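PDB 3L0G: nicotinate-nucleotide pyrophosphorylase from Ehrlichia chaffeensis, which probably converts quinolinate and phosphoribosyl pyrophosphate into nicotinate mononucleotide, pyrophosphate and carbon dioxide, a step of NAD biosynthesis. Local coordinates for residues V181-N186 / L196-L201; I212-I217 / E221-N226; M236-I241 / A269-D274; K243-V248 / S252-S257. All coordinates share one frame; numbering follows the deposited sequence. Where two conformers were deposited one is given.

Interaction 1. Residues V181-N186 / L196-L201; sequences VLIKDN and LAIQRL. With FMT (formic acid), chain J.
Val-181 and Ile-183 turn one face of a strand against Ala-197, Ile-198 and Leu-201 of helix 194-204, the second helix after it, an arrangement of the open alpha/beta barrel that forms the C-terminal domain of quinolinate phosphoribosyltransferases. The strand 181-183 and the helix segment run nearly antiparallel, at 157°, as expected when a helix returns along the outside of the barrel. Val-181 and Leu-201 reach toward each other tip to tip: the leucine CD1 stands before both valine methyls, 3.5 Å from CG1 and 3.8 Å from CG2. Ile-183 divides its two arms between two partners. Its CG1 lies beside the backbone N (chi1 -58°), which carries CD1 to within 4.0 Å of Ile-198 CG1, the two isoleucines crossing at about a right angle. The other branch, CG2, faces the small Ala-197, whose CB is 4.2 Å away. Ile-44, Thr-45 and Ile-49 of the second subunit also pack on this layer, so the layer is itself part of the subunit interface. On the other side of the strand the chemistry changes. Leu-182 points away from the helix, while Lys-184, together with Arg-174 and Arg-151, gathers round a formate, probably from the crystallisation liquor; the cluster is consistent with a basic pocket for an anionic substrate. The Lys-184 chain bends at its last torsion, bringing NZ within 3.0 Å of formate O2 in a hydrogen bond.

Interaction 2. Residues I212-I217 / E221-N226; sequences IECDNI and EESLSN
Glu-221 lies one helical turn beyond Ile-217, and its side chain runs back over the beginning of helix 217-225. CB and CG both skirt the carbonyl of Ile-217, CG lying 3.5 Å from Ile-217 O. The carboxylate carbon CD comes next, 3.9 Å from Ile-217 CG2, with OE1 4.0 Å and OE2 4.1 Å from the same methyl; the two chains cross obliquely. That carbonyl already serves the helix, for Glu-221 N donates to Ile-217 O at 2.8 Å in a nearly straight bond of 166°. Immediately before Ile-217, Asn-216 is the N-cap, its OD1 accepting from Gln-219 N. Deeper in the contact, Ser-223 fits between the helix and strand 210-214. Its CB meets Ile-212 CG2 at 3.7 Å. Its OG, lying beside the backbone N (chi1 -63°), is 3.4 Å from Cys-214 SG and also 3.4 Å from Ile-212 CG2. Both strand residues direct their CB toward the helix, and Ile-194 and Val-228 help to enclose the serine. This is the first half of the beta-alpha-beta unit 210-214, 217-225, 230-234. The buried hydroxyl is hydrogen-bonded to Gln-219 O within its own helix. The chemistry therefore separates two roles: the serine hydroxyl bonds to its own helix and meets the strand as a small, close-fitting group, whereas the charged end of Glu-221 stays at the exposed margin.

Interaction 3. Residues M236-I241 / A269-D274; sequences MSISEI and ALTGVD
Ile-238 and Ile-241, one turn apart at the start of helix 238-248, pack on Thr-271 and Val-273 of the loop that joins helix 262-269 to strand 275-277. Just before the helix, Ser-237 is the N-cap: its OG accepts from Glu-240 N at 3.1 Å. In return the glutamate OE1 receives a weak, long bond from Ser-237 N, completing a capping box that fixes where the helix begins. Ile-238 is then the first helical residue. Its CG1 is anti to the backbone N (chi1 -163°), and the bend at chi2 (72°) then turns CD1 to lie 3.6 Å from Thr-271 CG2, the side chains crossing at a slant. Three residues on, Ile-241 directs its CB toward the loop and uses its CG2 methyl on two partners, meeting both side chains at about a right angle. Thr-271 OG1 is 3.6 Å from this Ile-241 CG2, and Val-273 CG1 lies 3.8 Å from the same methyl. Gly-272 separates these two loop residues with a positive phi of 104°, a conformation that favours glycine. Val-256 lies beneath Ile-241 and Val-273, tying both to strand 253-257. Thr-271 OG1 hydrogen-bonds to Ile-268 O in the preceding helix. The join between helix and loop thus rests on van der Waals contact of methyl groups and of a hydroxyl whose bond lies elsewhere.

Interaction 4. Residues K243-V248 / S252-S257; sequences KAVDIV and SVLEVS. With EDO (1,2-ethanediol), chain I.
Ser-252 meets Val-248 where the chain turns from helix 238-248 into strand 253-257: the valine CG1 sits 3.4 Å from Ser-252 N, against the backbone rather than the hydroxyl. The serine OG instead donates to Val-253 O at 2.9 Å, bracing the start of the strand. Val-253 directs its CB away from the helix and packs on Tyr-275. Leu-254 turns back and carries most of the contact. Its CD1 lies over the helix backbone, 3.5 Å from Val-245 CA, and touches Val-245 CG2 at 3.7 Å. The same methyl meets Val-248 CG2 at 3.9 Å, the leucine and Val-248 approaching tip to tip, while Ala-244 CB lies farther off, 4.4 Å from Leu-254 CD1. Glu-255, its chain extended, leads to a polar site: OE2 forms a salt bridge with Arg-148, and OE1 is hydrogen-bonded to Ser-277 and to O2 of a 1,2-ethanediol probably taken up from the crystallisation liquor. Farther along, Val-256 packs on Val-273 and Ser-257 continues the strand beside Leu-232. Helix and strand run almost exactly antiparallel, at 171°, with their axes 9.8 Å apart. Such a layer of aliphatic residues between them is typical of the beta-alpha-beta crossover, here that of 230-234, 238-248 and 253-257 in the C-terminal barrel.

In the fold
The four contacts illustrate how an alpha/beta barrel is assembled from repeated local pairings. Interactions 1 and 2 follow each other along the chain, their centres about 11 Å apart, and are joined through neighbouring strands 181-183 and 210-214 of the parallel sheet. Interaction 2 passes to interaction 4, about 9 Å away between centres, where helices 217-225 and 238-248 pack side by side. Interactions 3 and 4 share helix 238-248, with centres about 7 Å apart; the segments of interaction 4 fall between those of interaction 3 in sequence. Interactions 1 and 3 are about 23 Å apart and do not touch. Three seat successive helices on the parallel sheet; interaction 3 secures the start of helix 238-248 to a loop.

Interaction 1. Residues V181-N186 / L196-L201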
loop_
_atom_site.group_PDB
_atom_site.type_symbol
_atom_site.label_atom_id
_atom_site.label_comp_id
_atom_site.label_asym_id
_atom_site.label_seq_id
_atom_site.Cartn_x
_atom_site.Cartn_y
_atom_site.Cartn_z
ATOM N N VAL C 181 11.513 14.479 -17.904
ATOM C CA VAL C 181 10.782 15.055 -19.024
ATOM C C VAL C 181 10.948 14.173 -20.259
ATOM O O VAL C 181 12.068 13.745 -20.616
ATOM C CB VAL C 181 11.255 16.483 -19.328
ATOM C CG1 VAL C 181 10.768 16.932 -20.739
ATOM C CG2 VAL C 181 10.770 17.437 -18.206
ATOM N N LEU C 182 9.826 13.873 -20.901
ATOM C CA LEU C 182 9.873 13.175 -22.186
ATOM C C LEU C 182 8.685 13.678 -22.967
ATOM O O LEU C 182 7.561 13.314 -22.665
ATOM C CB LEU C 182 9.832 11.639 -22.017
ATOM C CG LEU C 182 9.876 10.867 -23.351
ATOM C CD1 LEU C 182 11.145 11.207 -24.136
ATOM C CD2 LEU C 182 9.787 9.349 -23.126
ATOM N N ILE C 183 8.972 14.551 -23.937
ATOM C CA ILE C 183 7.976 15.179 -24.771
ATOM C C ILE C 183 7.640 14.175 -25.841
ATOM O O ILE C 183 8.528 13.668 -26.526
ATOM C CB ILE C 183 8.532 16.476 -25.418
ATOM C CG1 ILE C 183 8.996 17.454 -24.292
ATOM C CG2 ILE C 183 7.502 17.096 -26.368
ATOM C CD1 ILE C 183 9.676 18.700 -24.761
ATOM N N LYS C 184 6.350 13.895 -25.974
ATOM C CA LYS C 184 5.859 12.781 -26.762
ATOM C C LYS C 184 5.116 13.249 -27.972
ATOM O O LYS C 184 4.749 14.427 -28.057
ATOM C CB LYS C 184 4.997 11.882 -25.866
ATOM C CG LYS C 184 5.875 11.104 -24.896
ATOM C CD LYS C 184 5.130 10.051 -24.100
ATOM C CE LYS C 184 6.060 9.275 -23.183
ATOM N NZ LYS C 184 6.699 8.052 -23.795
ATOM N N ASP C 185 4.896 12.332 -28.917
ATOM C CA ASP C 185 4.044 12.581 -30.084
ATOM C C ASP C 185 2.781 13.355 -29.707
ATOM O O ASP C 185 2.411 14.337 -30.355
ATOM C CB ASP C 185 3.688 11.268 -30.833
ATOM C CG ASP C 185 2.947 10.234 -29.964
ATOM O OD1 ASP C 185 2.692 10.440 -28.736
ATOM O OD2 ASP C 185 2.563 9.192 -30.546
ATOM N N ASN C 186 2.140 12.942 -28.627
ATOM C CA ASN C 186 0.853 13.547 -28.241
ATOM C C ASN C 186 0.944 14.952 -27.614
ATOM O O ASN C 186 -0.022 15.708 -27.647
ATOM C CB ASN C 186 0.068 12.585 -27.376
ATOM C CG ASN C 186 -0.544 11.445 -28.191
ATOM O OD1 ASN C 186 -0.862 10.378 -27.643
ATOM N ND2 ASN C 186 -0.722 11.669 -29.509
ATOM N N LEU C 196 7.350 25.022 -30.019
ATOM C CA LEU C 196 6.506 25.627 -28.962
ATOM C C LEU C 196 6.471 24.773 -27.695
ATOM O O LEU C 196 6.515 25.301 -26.584
ATOM C CB LEU C 196 5.090 25.904 -29.465
ATOM C CG LEU C 196 4.150 26.584 -28.470
ATOM C CD1 LEU C 196 4.515 28.069 -28.255
ATOM C CD2 LEU C 196 2.726 26.455 -28.997
ATOM N N ALA C 197 6.421 23.454 -27.846
ATOM C CA ALA C 197 6.487 22.555 -26.679
ATOM C C ALA C 197 7.768 22.781 -25.854
ATOM O O ALA C 197 7.709 22.943 -24.611
ATOM C CB ALA C 197 6.367 21.052 -27.118
ATOM N N ILE C 198 8.924 22.791 -26.524
ATOM C CA ILE C 198 10.194 22.930 -25.823
ATOM C C ILE C 198 10.265 24.316 -25.171
ATOM O O ILE C 198 10.679 24.448 -23.999
ATOM C CB ILE C 198 11.419 22.741 -26.760
ATOM C CG1 ILE C 198 11.494 21.285 -27.275
ATOM C CG2 ILE C 198 12.718 23.087 -26.002
ATOM C CD1 ILE C 198 12.343 21.102 -28.539
ATOM N N GLN C 199 9.890 25.352 -25.934
ATOM C CA GLN C 199 9.871 26.714 -25.384
ATOM C C GLN C 199 9.079 26.817 -24.077
ATOM O O GLN C 199 9.566 27.415 -23.082
ATOM C CB GLN C 199 9.310 27.726 -26.395
ATOM C CG GLN C 199 10.291 28.107 -27.545
ATOM C CD GLN C 199 9.682 29.142 -28.524
ATOM O OE1 GLN C 199 10.275 29.483 -29.563
ATOM N NE2 GLN C 199 8.496 29.653 -28.177
ATOM N N ARG C 200 7.859 26.260 -24.085
ATOM C CA ARG C 200 6.988 26.296 -22.889
ATOM C C ARG C 200 7.572 25.538 -21.716
ATOM O O ARG C 200 7.538 26.020 -20.579
ATOM C CB ARG C 200 5.602 25.720 -23.207
ATOM C CG ARG C 200 4.753 26.664 -24.030
ATOM C CD ARG C 200 3.471 26.009 -24.366
ATOM N NE ARG C 200 2.536 26.903 -25.032
ATOM C CZ ARG C 200 1.296 26.546 -25.360
ATOM N NH1 ARG C 200 0.850 25.319 -25.093
ATOM N NH2 ARG C 200 0.502 27.416 -25.958
ATOM N N LEU C 201 8.083 24.336 -21.983
ATOM C CA LEU C 201 8.691 23.537 -20.940
ATOM C C LEU C 201 9.863 24.284 -20.316
ATOM O O LEU C 201 9.934 24.389 -19.099
ATOM C CB LEU C 201 9.139 22.152 -21.431
ATOM C CG LEU C 201 9.529 21.192 -20.289
ATOM C CD1 LEU C 201 8.818 19.838 -20.378
ATOM C CD2 LEU C 201 11.046 21.054 -20.227
HETATM C C FMT J . 8.791 6.471 -20.867
HETATM O O1 FMT J . 9.561 6.843 -19.971
HETATM O O2 FMT J . 7.746 7.071 -21.151
#

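Interaction 2. Residues I212-I217 / E221-N226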
loop_
_atom_site.group_PDB
_atom_site.type_symbol
_atom_site.label_atom_id
_atom_site.label_comp_id
_atom_site.label_asym_id
_atom_site.label_seq_id
_atom_site.Cartn_x
_atom_site.Cartn_y
_atom_site.Cartn_z
ATOM N N ILE C 212 12.895 14.224 -26.218
ATOM C CA ILE C 212 11.730 14.365 -27.093
ATOM C C ILE C 212 11.631 13.214 -28.097
ATOM O O ILE C 212 12.635 12.794 -28.667
ATOM C CB ILE C 212 11.738 15.722 -27.807
ATOM C CG1 ILE C 212 10.479 15.903 -28.694
ATOM C CG2 ILE C 212 13.027 15.895 -28.608
ATOM C CD1 ILE C 212 10.252 17.386 -29.206
ATOM N N GLU C 213 10.437 12.672 -28.293
ATOM C CA GLU C 213 10.282 11.634 -29.309
ATOM C C GLU C 213 9.924 12.167 -30.698
ATOM O O GLU C 213 9.038 13.024 -30.881
ATOM C CB GLU C 213 9.370 10.492 -28.877
ATOM C CG GLU C 213 8.107 10.842 -28.244
ATOM C CD GLU C 213 7.153 9.637 -28.122
ATOM O OE1 GLU C 213 6.004 9.741 -28.641
ATOM O OE2 GLU C 213 7.576 8.603 -27.521
ATOM N N CYS C 214 10.661 11.654 -31.668
ATOM C CA CYS C 214 10.546 12.033 -33.059
ATOM C C CYS C 214 10.194 10.797 -33.884
ATOM O O CYS C 214 10.735 9.711 -33.646
ATOM C CB CYS C 214 11.888 12.580 -33.513
ATOM S SG CYS C 214 12.474 14.073 -32.629
ATOM N N ASP C 215 9.308 10.937 -34.856
ATOM C CA ASP C 215 9.087 9.843 -35.790
ATOM C C ASP C 215 9.445 10.122 -37.234
ATOM O O ASP C 215 9.163 9.303 -38.081
ATOM C CB ASP C 215 7.695 9.220 -35.652
ATOM C CG ASP C 215 6.596 10.190 -35.832
ATOM O OD1 ASP C 215 6.841 11.287 -36.387
ATOM O OD2 ASP C 215 5.466 9.846 -35.396
ATOM N N ASN C 216 10.119 11.241 -37.509
ATOM C CA ASN C 216 10.754 11.422 -38.817
ATOM C C ASN C 216 11.949 12.334 -38.720
ATOM O O ASN C 216 12.242 12.888 -37.647
ATOM C CB ASN C 216 9.742 11.911 -39.865
ATOM C CG ASN C 216 9.166 13.275 -39.527
ATOM O OD1 ASN C 216 9.877 14.154 -39.063
ATOM N ND2 ASN C 216 7.878 13.444 -39.746
ATOM N N ILE C 217 12.660 12.496 -39.831
ATOM C CA ILE C 217 13.916 13.226 -39.810
ATOM C C ILE C 217 13.689 14.736 -39.595
ATOM O O ILE C 217 14.489 15.429 -38.919
ATOM C CB ILE C 217 14.700 12.953 -41.115
ATOM C CG1 ILE C 217 15.354 11.563 -41.032
ATOM C CG2 ILE C 217 15.719 14.062 -41.411
ATOM C CD1 ILE C 217 16.396 11.406 -39.956
ATOM N N GLU C 221 15.517 17.063 -36.911
ATOM C CA GLU C 221 16.166 18.334 -37.263
ATOM C C GLU C 221 15.688 19.501 -36.391
ATOM O O GLU C 221 16.518 20.325 -35.941
ATOM C CB GLU C 221 15.961 18.667 -38.751
ATOM C CG GLU C 221 16.868 17.836 -39.657
ATOM C CD GLU C 221 16.491 17.885 -41.133
ATOM O OE1 GLU C 221 15.303 18.033 -41.450
ATOM O OE2 GLU C 221 17.394 17.742 -41.989
ATOM N N GLU C 222 14.368 19.569 -36.154
ATOM C CA GLU C 222 13.789 20.669 -35.383
ATOM C C GLU C 222 14.134 20.538 -33.892
ATOM O O GLU C 222 14.348 21.532 -33.225
ATOM C CB GLU C 222 12.267 20.783 -35.591
ATOM C CG GLU C 222 11.631 21.947 -34.837
ATOM C CD GLU C 222 10.131 22.087 -35.053
ATOM O OE1 GLU C 222 9.490 21.240 -35.732
ATOM O OE2 GLU C 222 9.582 23.090 -34.551
ATOM N N SER C 223 14.198 19.313 -33.378
ATOM C CA SER C 223 14.592 19.082 -31.997
ATOM C C SER C 223 16.061 19.476 -31.765
ATOM O O SER C 223 16.410 20.085 -30.749
ATOM C CB SER C 223 14.355 17.606 -31.651
ATOM O OG SER C 223 12.976 17.288 -31.733
ATOM N N LEU C 224 16.912 19.137 -32.718
ATOM C CA LEU C 224 18.322 19.512 -32.684
ATOM C C LEU C 224 18.493 21.024 -32.686
ATOM O O LEU C 224 19.332 21.550 -31.972
ATOM C CB LEU C 224 19.065 18.949 -33.899
ATOM C CG LEU C 224 19.775 17.599 -33.831
ATOM C CD1 LEU C 224 20.473 17.400 -35.200
ATOM C CD2 LEU C 224 20.797 17.478 -32.674
ATOM N N SER C 225 17.696 21.713 -33.497
ATOM C CA SER C 225 17.753 23.181 -33.589
ATOM C C SER C 225 17.443 23.814 -32.256
ATOM O O SER C 225 17.977 24.889 -31.930
ATOM C CB SER C 225 16.766 23.698 -34.635
ATOM O OG SER C 225 17.209 23.295 -35.926
ATOM N N ASN C 226 16.576 23.134 -31.495
ATOM C CA ASN C 226 16.187 23.580 -30.157
ATOM C C ASN C 226 17.145 23.104 -29.054
ATOM O O ASN C 226 16.879 23.327 -27.887
ATOM C CB ASN C 226 14.758 23.142 -29.830
ATOM C CG ASN C 226 13.723 23.983 -30.526
ATOM O OD1 ASN C 226 13.485 23.827 -31.723
ATOM N ND2 ASN C 226 13.126 24.891 -29.803
#

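Interaction 3. Residues M236-I241 / A269-D274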
loop_
_atom_site.group_PDB
_atom_site.type_symbol
_atom_site.label_atom_id
_atom_site.label_comp_id
_atom_site.label_asym_id
_atom_site.label_seq_id
_atom_site.Cartn_x
_atom_site.Cartn_y
_atom_site.Cartn_z
ATOM N N MET C 236 11.310 4.165 -36.478
ATOM C CA MET C 236 11.963 4.492 -37.726
ATOM C C MET C 236 12.700 3.258 -38.286
ATOM O O MET C 236 12.980 2.284 -37.573
ATOM C CB MET C 236 12.851 5.734 -37.538
ATOM C CG MET C 236 11.995 6.999 -37.170
ATOM S SD MET C 236 12.878 8.532 -36.674
ATOM C CE MET C 236 14.384 8.202 -37.533
ATOM N N SER C 237 12.975 3.307 -39.581
ATOM C CA SER C 237 13.669 2.240 -40.265
ATOM C C SER C 237 15.150 2.334 -39.953
ATOM O O SER C 237 15.642 3.384 -39.538
ATOM C CB SER C 237 13.466 2.396 -41.767
ATOM O OG SER C 237 14.009 3.631 -42.201
ATOM N N ILE C 238 15.881 1.262 -40.202
ATOM C CA ILE C 238 17.322 1.321 -40.019
ATOM C C ILE C 238 17.923 2.474 -40.845
ATOM O O ILE C 238 18.811 3.187 -40.373
ATOM C CB ILE C 238 17.990 -0.040 -40.317
ATOM C CG1 ILE C 238 19.400 -0.067 -39.734
ATOM C CG2 ILE C 238 17.981 -0.377 -41.803
ATOM C CD1 ILE C 238 19.369 -0.152 -38.219
ATOM N N SER C 239 17.415 2.678 -42.059
ATOM C CA SER C 239 17.909 3.760 -42.924
ATOM C C SER C 239 17.735 5.158 -42.286
ATOM O O SER C 239 18.680 5.975 -42.268
ATOM C CB SER C 239 17.269 3.651 -44.337
ATOM O OG SER C 239 16.933 4.912 -44.894
ATOM N N GLU C 240 16.546 5.429 -41.754
ATOM C CA GLU C 240 16.306 6.696 -41.047
ATOM C C GLU C 240 17.151 6.817 -39.781
ATOM O O GLU C 240 17.586 7.912 -39.440
ATOM C CB GLU C 240 14.853 6.866 -40.632
ATOM C CG GLU C 240 13.954 7.435 -41.688
ATOM C CD GLU C 240 12.495 7.360 -41.284
ATOM O OE1 GLU C 240 11.993 6.249 -41.028
ATOM O OE2 GLU C 240 11.858 8.420 -41.198
ATOM N N ILE C 241 17.355 5.705 -39.081
ATOM C CA ILE C 241 18.149 5.736 -37.872
ATOM C C ILE C 241 19.571 6.150 -38.249
ATOM O O ILE C 241 20.168 7.008 -37.597
ATOM C CB ILE C 241 18.113 4.397 -37.111
ATOM C CG1 ILE C 241 16.719 4.166 -36.526
ATOM C CG2 ILE C 241 19.166 4.387 -35.958
ATOM C CD1 ILE C 241 16.448 2.725 -36.130
ATOM N N ALA C 269 22.164 -1.445 -32.973
ATOM C CA ALA C 269 23.221 -0.990 -32.064
ATOM C C ALA C 269 24.447 -0.460 -32.813
ATOM O O ALA C 269 25.067 0.481 -32.362
ATOM C CB ALA C 269 23.618 -2.081 -31.072
ATOM N N LEU C 270 24.779 -1.064 -33.951
ATOM C CA LEU C 270 25.976 -0.680 -34.718
ATOM C C LEU C 270 25.833 0.642 -35.485
ATOM O O LEU C 270 26.816 1.116 -36.038
ATOM C CB LEU C 270 26.373 -1.784 -35.705
ATOM C CG LEU C 270 26.745 -3.148 -35.125
ATOM C CD1 LEU C 270 26.785 -4.176 -36.262
ATOM C CD2 LEU C 270 28.070 -3.080 -34.368
ATOM N N THR C 271 24.621 1.207 -35.550
ATOM C CA THR C 271 24.397 2.506 -36.188
ATOM C C THR C 271 25.086 3.626 -35.395
ATOM O O THR C 271 25.437 4.650 -35.969
ATOM C CB THR C 271 22.887 2.864 -36.320
ATOM O OG1 THR C 271 22.303 2.989 -35.019
ATOM C CG2 THR C 271 22.127 1.822 -37.133
ATOM N N GLY C 272 25.293 3.428 -34.089
ATOM C CA GLY C 272 25.949 4.449 -33.231
ATOM C C GLY C 272 24.999 5.238 -32.311
ATOM O O GLY C 272 25.354 6.310 -31.782
ATOM N N VAL C 273 23.794 4.710 -32.119
ATOM C CA VAL C 273 22.869 5.260 -31.135
ATOM C C VAL C 273 23.407 4.941 -29.718
ATOM O O VAL C 273 24.288 4.098 -29.570
ATOM C CB VAL C 273 21.436 4.726 -31.386
ATOM C CG1 VAL C 273 20.911 5.254 -32.745
ATOM C CG2 VAL C 273 21.367 3.186 -31.315
ATOM N N ASP C 274 22.915 5.627 -28.702
ATOM C CA ASP C 274 23.367 5.430 -27.312
ATOM C C ASP C 274 22.537 4.418 -26.526
ATOM O O ASP C 274 23.066 3.664 -25.704
ATOM C CB ASP C 274 23.329 6.762 -26.561
ATOM C CG ASP C 274 24.188 7.831 -27.238
ATOM O OD1 ASP C 274 25.407 7.641 -27.306
ATOM O OD2 ASP C 274 23.640 8.839 -27.735
#

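Interaction 4. Residues K243-V248 / S252-S257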
loop_
_atom_site.group_PDB
_atom_site.type_symbol
_atom_site.label_atom_id
_atom_site.label_comp_id
_atom_site.label_asym_id
_atom_site.label_seq_id
_atom_site.Cartn_x
_atom_site.Cartn_y
_atom_site.Cartn_z
ATOM N N LYS C 243 20.474 7.864 -40.818
ATOM C CA LYS C 243 20.470 9.282 -41.198
ATOM C C LYS C 243 20.447 10.179 -39.976
ATOM O O LYS C 243 21.071 11.235 -39.977
ATOM C CB LYS C 243 19.282 9.588 -42.110
ATOM C CG LYS C 243 19.125 11.015 -42.536
ATOM C CD LYS C 243 20.028 11.309 -43.691
ATOM C CE LYS C 243 20.177 12.818 -43.954
ATOM N NZ LYS C 243 20.926 13.016 -45.222
ATOM N N ALA C 244 19.698 9.776 -38.945
ATOM C CA ALA C 244 19.582 10.574 -37.740
ATOM C C ALA C 244 20.923 10.669 -37.035
ATOM O O ALA C 244 21.340 11.749 -36.663
ATOM C CB ALA C 244 18.518 9.992 -36.795
ATOM N N VAL C 245 21.601 9.537 -36.870
ATOM C CA VAL C 245 22.902 9.501 -36.210
ATOM C C VAL C 245 23.834 10.499 -36.892
ATOM O O VAL C 245 24.528 11.267 -36.223
ATOM C CB VAL C 245 23.536 8.090 -36.236
ATOM C CG1 VAL C 245 24.986 8.125 -35.768
ATOM C CG2 VAL C 245 22.728 7.105 -35.378
ATOM N N ASP C 246 23.821 10.510 -38.219
ATOM C CA ASP C 246 24.675 11.409 -38.979
ATOM C C ASP C 246 24.352 12.882 -38.726
ATOM O O ASP C 246 25.238 13.704 -38.498
ATOM C CB ASP C 246 24.521 11.123 -40.460
ATOM C CG ASP C 246 25.479 11.909 -41.278
ATOM O OD1 ASP C 246 26.686 11.621 -41.181
ATOM O OD2 ASP C 246 25.018 12.820 -41.988
ATOM N N ILE C 247 23.067 13.222 -38.788
ATOM C CA ILE C 247 22.612 14.606 -38.608
ATOM C C ILE C 247 22.885 15.066 -37.189
ATOM O O ILE C 247 23.283 16.175 -36.958
ATOM C CB ILE C 247 21.083 14.766 -38.859
ATOM C CG1 ILE C 247 20.747 14.540 -40.336
ATOM C CG2 ILE C 247 20.616 16.163 -38.436
ATOM C CD1 ILE C 247 19.259 14.412 -40.622
ATOM N N VAL C 248 22.629 14.180 -36.226
ATOM C CA VAL C 248 22.811 14.546 -34.808
ATOM C C VAL C 248 24.304 14.784 -34.511
ATOM O O VAL C 248 24.660 15.692 -33.757
ATOM C CB VAL C 248 22.222 13.479 -33.845
ATOM C CG1 VAL C 248 22.662 13.755 -32.404
ATOM C CG2 VAL C 248 20.673 13.412 -33.959
ATOM N N SER C 252 23.333 15.357 -29.496
ATOM C CA SER C 252 22.307 14.943 -28.558
ATOM C C SER C 252 22.454 13.444 -28.318
ATOM O O SER C 252 23.029 12.730 -29.121
ATOM C CB SER C 252 20.911 15.353 -29.090
ATOM O OG SER C 252 19.860 14.632 -28.494
ATOM N N VAL C 253 21.980 12.987 -27.164
ATOM C CA VAL C 253 21.855 11.571 -26.914
ATOM C C VAL C 253 20.799 11.061 -27.917
ATOM O O VAL C 253 19.864 11.786 -28.244
ATOM C CB VAL C 253 21.461 11.305 -25.429
ATOM C CG1 VAL C 253 20.930 9.888 -25.234
ATOM C CG2 VAL C 253 22.692 11.603 -24.478
ATOM N N LEU C 254 20.986 9.859 -28.445
ATOM C CA LEU C 254 20.015 9.232 -29.373
ATOM C C LEU C 254 19.608 7.886 -28.867
ATOM O O LEU C 254 20.462 7.020 -28.621
ATOM C CB LEU C 254 20.626 9.018 -30.776
ATOM C CG LEU C 254 20.369 10.024 -31.883
ATOM C CD1 LEU C 254 21.051 9.573 -33.193
ATOM C CD2 LEU C 254 18.852 10.198 -32.060
ATOM N N GLU C 255 18.299 7.676 -28.798
ATOM C CA GLU C 255 17.734 6.434 -28.308
ATOM C C GLU C 255 16.776 5.928 -29.368
ATOM O O GLU C 255 16.010 6.724 -29.900
ATOM C CB GLU C 255 16.966 6.708 -27.024
ATOM C CG GLU C 255 16.183 5.557 -26.504
ATOM C CD GLU C 255 15.779 5.756 -25.048
ATOM O OE1 GLU C 255 14.657 5.361 -24.709
ATOM O OE2 GLU C 255 16.580 6.311 -24.264
ATOM N N VAL C 256 16.817 4.638 -29.665
ATOM C CA VAL C 256 15.830 4.012 -30.550
ATOM C C VAL C 256 14.841 3.320 -29.640
ATOM O O VAL C 256 15.248 2.574 -28.746
ATOM C CB VAL C 256 16.473 2.983 -31.516
ATOM C CG1 VAL C 256 15.395 2.191 -32.303
ATOM C CG2 VAL C 256 17.461 3.672 -32.493
ATOM N N SER C 257 13.554 3.576 -29.863
ATOM C CA SER C 257 12.494 2.975 -29.077
ATOM C C SER C 257 11.578 2.175 -29.977
ATOM O O SER C 257 11.241 2.602 -31.087
ATOM C CB SER C 257 11.665 4.033 -28.370
ATOM O OG SER C 257 11.087 3.491 -27.177
HETATM C C1 EDO I . 11.846 5.858 -23.388
HETATM O O1 EDO I . 11.191 4.783 -22.726
HETATM C C2 EDO I . 12.857 6.526 -22.452
HETATM O O2 EDO I . 14.071 5.765 -22.306
#